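Putative acetyl-CoA acetyltransferase (Thermus thermophilus, PDB 1ULQ) probably transfers acyl groups to and from coenzyme A thioesters in lipid metabolism, as a member of the thiolase family. Local coordinates at the interface of chains A and B. Residues are numbered along the deposited sequence; one frame, centred on the assembly and turned at random. Chains: chain A/B, putative acetyl-CoA acetyltransferase.

The interface of chains A and B. Residues chain A 120, 122, 124, 142, 144; chain B 127-129.
Carboxylate oxygen OD1 of A:Asp142 accepts from at least three donors, one of them from the neighbouring subunit of this thiolase-family enzyme. The partner's donor is the side-chain amine of B:Lys128, whose NZ lies 2.6 Å from A:Asp142 OD1 in a salt bridge across a two-fold symmetric interface. It comes down on the oxygen well out of the carboxylate plane, by 57°. A:Thr144, two residues along in the same chain, supplies two more: its backbone N, 3.2 Å from A:Asp142 OD1, also bonds from above the plane, while its hydroxyl OG1, at 3.0 Å from the same OD1, takes the syn lone pair. The aspartate sits at the end of strand 138-142 with CG anti to its backbone N (chi1 176°), and the two threonine bonds should fix the carboxylate's rotation. An alanine here would remove the acceptor and would probably leave the lysine without its counter-charge, loosening this cross-subunit anchor and the bonds to A:Thr144.

B:Lys128 reaches over from a loop, its chain extended to CD and then bent at chi3 and chi4, so that the tip turns in toward the acid. A second acceptor awaits it there: the backbone O of A:Ala122 stands 3.1 Å from B:Lys128 NZ, a hydrogen bond by chemistry. Further back, CD passes the carbonyl of A:Ser120. The side chain of A:Tyr124 crosses that of B:Lys128 at about a right angle, and its ring turns a face to NZ, which lies 4.2 Å from the ring centroid and displaced toward the rim, a cation-pi contact. B:Pro127 and B:Pro129 flank the lysine, B:Pro127 O lying near CD1 of A:Tyr124 and B:Pro129 CD near its CE1. A:His356, a predicted catalytic residue, is about 15 Å from the centre of the patch.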
ATOM      1  N   SER A 120      -7.630  -0.310  16.952  1.00  7.00           N
ATOM      2  CA  SER A 120      -6.902  -1.531  16.591  1.00  7.71           C
ATOM      3  C   SER A 120      -6.905  -1.733  15.074  1.00  7.45           C
ATOM      4  O   SER A 120      -5.883  -2.081  14.472  1.00  7.32           O
ATOM      5  CB  SER A 120      -7.551  -2.779  17.227  1.00  8.42           C
ATOM      6  OG  SER A 120      -7.555  -2.767  18.647  1.00  9.51           O
ATOM      7  N   ALA A 122      -7.652   0.666  12.718  1.00  5.18           N
ATOM      8  CA  ALA A 122      -7.497   1.889  11.936  1.00  5.41           C
ATOM      9  C   ALA A 122      -6.588   1.590  10.746  1.00  6.31           C
ATOM     10  O   ALA A 122      -5.440   1.172  10.916  1.00  8.15           O
ATOM     11  CB  ALA A 122      -6.903   2.994  12.794  1.00  3.09           C
ATOM     12  N   TYR A 124      -4.481   2.260   6.926  1.00  5.75           N
ATOM     13  CA  TYR A 124      -3.365   3.085   6.476  1.00  6.61           C
ATOM     14  C   TYR A 124      -3.913   3.992   5.380  1.00  5.60           C
ATOM     15  O   TYR A 124      -4.787   3.581   4.621  1.00  5.74           O
ATOM     16  CB  TYR A 124      -2.248   2.228   5.866  1.00  6.69           C
ATOM     17  CG  TYR A 124      -1.478   1.374   6.829  1.00  7.55           C
ATOM     18  CD1 TYR A 124      -1.624  -0.013   6.836  1.00  9.09           C
ATOM     19  CD2 TYR A 124      -0.565   1.941   7.699  1.00  7.68           C
ATOM     20  CE1 TYR A 124      -0.866  -0.824   7.692  1.00  9.64           C
ATOM     21  CE2 TYR A 124       0.198   1.149   8.555  1.00 11.20           C
ATOM     22  CZ  TYR A 124       0.049  -0.234   8.549  1.00 10.86           C
ATOM     23  OH  TYR A 124       0.833  -1.007   9.390  1.00 11.13           O
ATOM     24  N   ASP A 142      -0.344   5.751   9.297  1.00  6.49           N
ATOM     25  CA  ASP A 142      -1.137   4.887  10.160  1.00  5.51           C
ATOM     26  C   ASP A 142      -2.176   5.768  10.824  1.00  5.43           C
ATOM     27  O   ASP A 142      -1.835   6.573  11.676  1.00  7.72           O
ATOM     28  CB  ASP A 142      -0.255   4.221  11.220  1.00  3.09           C
ATOM     29  CG  ASP A 142      -1.062   3.385  12.194  1.00  1.96           C
ATOM     30  OD1 ASP A 142      -2.213   3.035  11.860  1.00  1.12           O
ATOM     31  OD2 ASP A 142      -0.553   3.068  13.287  1.00  1.00           O
ATOM     32  N   THR A 144      -4.126   5.265  13.064  1.00  3.98           N
ATOM     33  CA  THR A 144      -4.299   4.972  14.480  1.00  3.16           C
ATOM     34  C   THR A 144      -3.634   6.084  15.256  1.00  2.49           C
ATOM     35  O   THR A 144      -4.063   6.445  16.338  1.00  3.19           O
ATOM     36  CB  THR A 144      -3.595   3.663  14.878  1.00  4.08           C
ATOM     37  OG1 THR A 144      -4.114   2.572  14.106  1.00  6.44           O
ATOM     38  CG2 THR A 144      -3.791   3.390  16.347  1.00  2.98           C
TER
ATOM     39  N   PRO B 127      -6.228  -1.826   4.704  1.00  3.70           N
ATOM     40  CA  PRO B 127      -6.540  -2.575   5.928  1.00  3.92           C
ATOM     41  C   PRO B 127      -5.323  -2.873   6.784  1.00  5.27           C
ATOM     42  O   PRO B 127      -4.206  -2.939   6.273  1.00  5.82           O
ATOM     43  CB  PRO B 127      -7.161  -3.863   5.400  1.00  2.16           C
ATOM     44  CG  PRO B 127      -7.682  -3.499   4.093  1.00  2.45           C
ATOM     45  CD  PRO B 127      -6.601  -2.618   3.527  1.00  3.48           C
ATOM     46  N   LYS B 128      -5.534  -3.063   8.084  1.00  7.19           N
ATOM     47  CA  LYS B 128      -4.415  -3.380   8.959  1.00  8.38           C
ATOM     48  C   LYS B 128      -4.312  -4.903   9.092  1.00  8.92           C
ATOM     49  O   LYS B 128      -5.320  -5.610   9.089  1.00  8.86           O
ATOM     50  CB  LYS B 128      -4.580  -2.719  10.339  1.00  8.00           C
ATOM     51  CG  LYS B 128      -3.227  -2.447  11.017  1.00 11.23           C
ATOM     52  CD  LYS B 128      -3.314  -1.741  12.392  1.00 13.41           C
ATOM     53  CE  LYS B 128      -3.521  -0.227  12.309  1.00 10.82           C
ATOM     54  NZ  LYS B 128      -2.475   0.454  11.508  1.00  8.68           N
ATOM     55  N   PRO B 129      -3.084  -5.434   9.164  1.00  9.77           N
ATOM     56  CA  PRO B 129      -2.952  -6.881   9.294  1.00  9.26           C
ATOM     57  C   PRO B 129      -3.522  -7.276  10.625  1.00  9.53           C
ATOM     58  O   PRO B 129      -3.568  -6.458  11.535  1.00  9.71           O
ATOM     59  CB  PRO B 129      -1.448  -7.090   9.243  1.00  8.30           C
ATOM     60  CG  PRO B 129      -1.001  -5.990   8.362  1.00  9.78           C
ATOM     61  CD  PRO B 129      -1.772  -4.820   8.900  1.00 10.38           C
TER